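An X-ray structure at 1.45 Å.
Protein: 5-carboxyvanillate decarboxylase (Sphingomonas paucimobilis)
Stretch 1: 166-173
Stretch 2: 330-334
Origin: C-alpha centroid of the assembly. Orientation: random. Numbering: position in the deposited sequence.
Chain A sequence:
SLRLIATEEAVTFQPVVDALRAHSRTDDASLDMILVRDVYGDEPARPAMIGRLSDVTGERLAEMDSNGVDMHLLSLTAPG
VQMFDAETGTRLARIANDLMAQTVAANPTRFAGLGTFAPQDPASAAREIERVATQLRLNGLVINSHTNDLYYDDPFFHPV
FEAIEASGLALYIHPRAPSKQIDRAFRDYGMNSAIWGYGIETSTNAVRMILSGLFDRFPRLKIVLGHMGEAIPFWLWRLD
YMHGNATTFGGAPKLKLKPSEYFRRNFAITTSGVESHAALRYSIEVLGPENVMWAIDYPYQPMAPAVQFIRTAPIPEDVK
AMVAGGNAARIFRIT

Stretch 1, residues 166-173: ASGLALYI
Stretch 2 330-334: RIFRI

Two stretches of one chain, at least 160 residues apart in sequence wherever they touch, bury 294 Å² between them, both sides summed. Stretch 1 leaves a helix after Ser-167, turns at Gly-168 (phi/psi 82/-2), runs extended through Leu-169 (-78/136) and Ala-170 (-73/142), and is a strand by Leu-171 (-107/116), Tyr-172 (-83/115) and Ile-173 (-94/95). Stretch 2 ends a helix at Arg-330 (-69/-56) and Ile-331 (-66/-36), opens at Phe-332 (-111/22), and passes through Arg-333 (58/46) to Ile-334 (-106/131). The register is set by the CA atoms of Ala-170 and Ile-331, 6.8 Å apart.

That close approach is matched by a small side chain. Ala-170 points its CB toward stretch 2, and the methyl rests in the notch where Ile-331 and Phe-332 meet: Ala-170 CB lies 3.8 Å from Ile-331 CG2 and 4.0 Å from Phe-332 CE1. Ile-331 is m,t; Phe-332 has chi1 -66° (m) and chi2 -64°. The CA-to-CB bond of Phe-332 runs sideways, but its ring end comes nearer and also meets Tyr-172 (chi1 -156°, t; chi2 -55°), with Tyr-172 CD2 4.2 Å from Phe-332 CZ. The Phe-332 ring thus touches both the alanine methyl and the tyrosine ring, whereas the CA-to-CB bond of Leu-171 (t,p) points away. Beside this apolar patch, water 4 joins the backbones, accepting from Ala-170 N at 2.9 Å and donating to Ile-331 O at 2.8 Å.

Arg-333 covers the turn. Its CB points toward stretch 1, and an extended side chain (chi1 -58°, m; then t,t; chi4 -171°) carries the guanidinium to the helix end. Arg-333 NH2 donates to Ser-167 O at 3.0 Å with an N-H...O angle of 138°; the acceptor sits at the guanidinium edge, near its plane. Leu-169 (m,t) fills the space over one face, its CD2 3.6 Å from Arg-333 CZ. Gly-168 leaves room for the planar group: Gly-168 C is 3.3 Å from Arg-333 NH2, and an ideal CB on Gly-168 would lie 2.7 Å from Arg-333 NH2, a clash. The backbone angles alone also call for glycine.

Waters reinforce this polar end. Water 2 donates to Gly-168 O and accepts from Arg-333 NE, both at 2.7 Å; water 1 donates to Ser-167 O at 2.9 Å and accepts from Arg-333 NH1 at 3.2 Å. Within the turn, Leu-169 N donates to Ser-167 OG (3.0 Å, 164°), with Ser-167 chi1 at 73° (p).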

# COMPACT_ATOMS: atom_id res chain seq x y z
N ALA A 166 18.61 -20.47 -10.12
CA ALA A 166 19.39 -21.34 -10.99
C ALA A 166 18.61 -21.75 -12.24
O ALA A 166 19.21 -21.99 -13.29
CB ALA A 166 19.84 -22.57 -10.22
N SER A 167 17.29 -21.83 -12.12
CA SER A 167 16.46 -22.28 -13.24
C SER A 167 16.35 -21.24 -14.33
O SER A 167 16.09 -21.58 -15.48
CB SER A 167 15.04 -22.63 -12.76
OG SER A 167 14.30 -21.45 -12.46
N GLY A 168 16.51 -19.97 -13.97
CA GLY A 168 16.31 -18.88 -14.91
C GLY A 168 14.85 -18.49 -15.11
O GLY A 168 14.55 -17.55 -15.85
N LEU A 169 13.93 -19.19 -14.44
CA LEU A 169 12.50 -18.87 -14.54
C LEU A 169 12.12 -17.67 -13.68
O LEU A 169 12.52 -17.57 -12.52
CB LEU A 169 11.65 -20.07 -14.09
CG LEU A 169 11.77 -21.34 -14.95
CD1 LEU A 169 10.86 -22.40 -14.39
CD2 LEU A 169 11.44 -21.05 -16.41
N ALA A 170 11.32 -16.78 -14.26
CA ALA A 170 10.73 -15.69 -13.50
C ALA A 170 9.64 -16.23 -12.57
O ALA A 170 8.90 -17.14 -12.94
CB ALA A 170 10.17 -14.64 -14.44
N LEU A 171 9.56 -15.68 -11.36
CA LEU A 171 8.51 -16.06 -10.41
C LEU A 171 7.47 -14.96 -10.29
O LEU A 171 7.77 -13.85 -9.85
CB LEU A 171 9.12 -16.33 -9.03
CG LEU A 171 8.10 -16.59 -7.92
CD1 LEU A 171 7.35 -17.91 -8.14
CD2 LEU A 171 8.80 -16.61 -6.57
N TYR A 172 6.24 -15.27 -10.69
CA TYR A 172 5.12 -14.36 -10.49
C TYR A 172 4.63 -14.56 -9.07
O TYR A 172 4.19 -15.66 -8.72
CB TYR A 172 4.01 -14.71 -11.49
CG TYR A 172 3.06 -13.58 -11.83
CD1 TYR A 172 2.36 -12.90 -10.84
CD2 TYR A 172 2.84 -13.21 -13.16
CE1 TYR A 172 1.47 -11.88 -11.15
CE2 TYR A 172 1.97 -12.19 -13.49
CZ TYR A 172 1.29 -11.53 -12.49
OH TYR A 172 0.43 -10.52 -12.83
N ILE A 173 4.76 -13.54 -8.23
CA ILE A 173 4.19 -13.62 -6.89
C ILE A 173 2.81 -12.99 -6.93
O ILE A 173 2.66 -11.77 -6.82
CB ILE A 173 5.07 -12.98 -5.79
CG1 ILE A 173 6.45 -13.67 -5.76
CG2 ILE A 173 4.40 -13.15 -4.44
CD1 ILE A 173 7.42 -13.06 -4.75
N ARG A 330 9.83 -12.03 -23.77
CA ARG A 330 11.19 -12.09 -23.24
C ARG A 330 11.23 -12.73 -21.86
O ARG A 330 11.95 -13.71 -21.63
CB ARG A 330 11.78 -10.68 -23.16
CG ARG A 330 13.19 -10.63 -22.62
CD ARG A 330 13.67 -9.19 -22.45
NE ARG A 330 13.09 -8.54 -21.27
CZ ARG A 330 12.20 -7.55 -21.31
NH1 ARG A 330 11.80 -7.06 -22.47
NH2 ARG A 330 11.74 -7.04 -20.18
N ILE A 331 10.46 -12.17 -20.93
CA ILE A 331 10.51 -12.58 -19.53
C ILE A 331 10.02 -14.02 -19.33
O ILE A 331 10.56 -14.75 -18.49
CB ILE A 331 9.72 -11.60 -18.65
CG1 ILE A 331 10.45 -10.26 -18.60
CG2 ILE A 331 9.48 -12.17 -17.24
CD1 ILE A 331 9.64 -9.13 -18.00
N PHE A 332 9.02 -14.41 -20.11
CA PHE A 332 8.41 -15.73 -19.96
C PHE A 332 8.69 -16.71 -21.11
O PHE A 332 7.93 -17.66 -21.33
CB PHE A 332 6.91 -15.58 -19.73
CG PHE A 332 6.56 -14.91 -18.43
CD1 PHE A 332 6.87 -15.51 -17.22
CD2 PHE A 332 5.92 -13.68 -18.42
CE1 PHE A 332 6.54 -14.89 -16.02
CE2 PHE A 332 5.59 -13.05 -17.23
CZ PHE A 332 5.89 -13.67 -16.02
N ARG A 333 9.76 -16.47 -21.86
CA ARG A 333 10.28 -17.48 -22.79
C ARG A 333 9.24 -17.90 -23.83
O ARG A 333 9.06 -19.08 -24.09
CB ARG A 333 10.74 -18.73 -22.03
CG ARG A 333 11.81 -18.48 -20.98
CD ARG A 333 12.27 -19.80 -20.32
NE ARG A 333 13.36 -19.58 -19.38
CZ ARG A 333 14.06 -20.54 -18.79
NH1 ARG A 333 13.79 -21.82 -19.05
NH2 ARG A 333 15.03 -20.24 -17.95
N ILE A 334 8.56 -16.92 -24.42
CA ILE A 334 7.55 -17.20 -25.44
C ILE A 334 8.11 -16.82 -26.80
O ILE A 334 8.66 -15.73 -26.97
CB ILE A 334 6.25 -16.41 -25.18
CG1 ILE A 334 5.64 -16.81 -23.83
CG2 ILE A 334 5.26 -16.65 -26.30
CD1 ILE A 334 4.49 -15.90 -23.39
O HOH W 1 16.02 -23.57 -17.55
O HOH W 2 13.18 -17.16 -18.11
O HOH W 3 15.96 -17.60 -18.69
O HOH W 4 10.55 -17.12 -17.05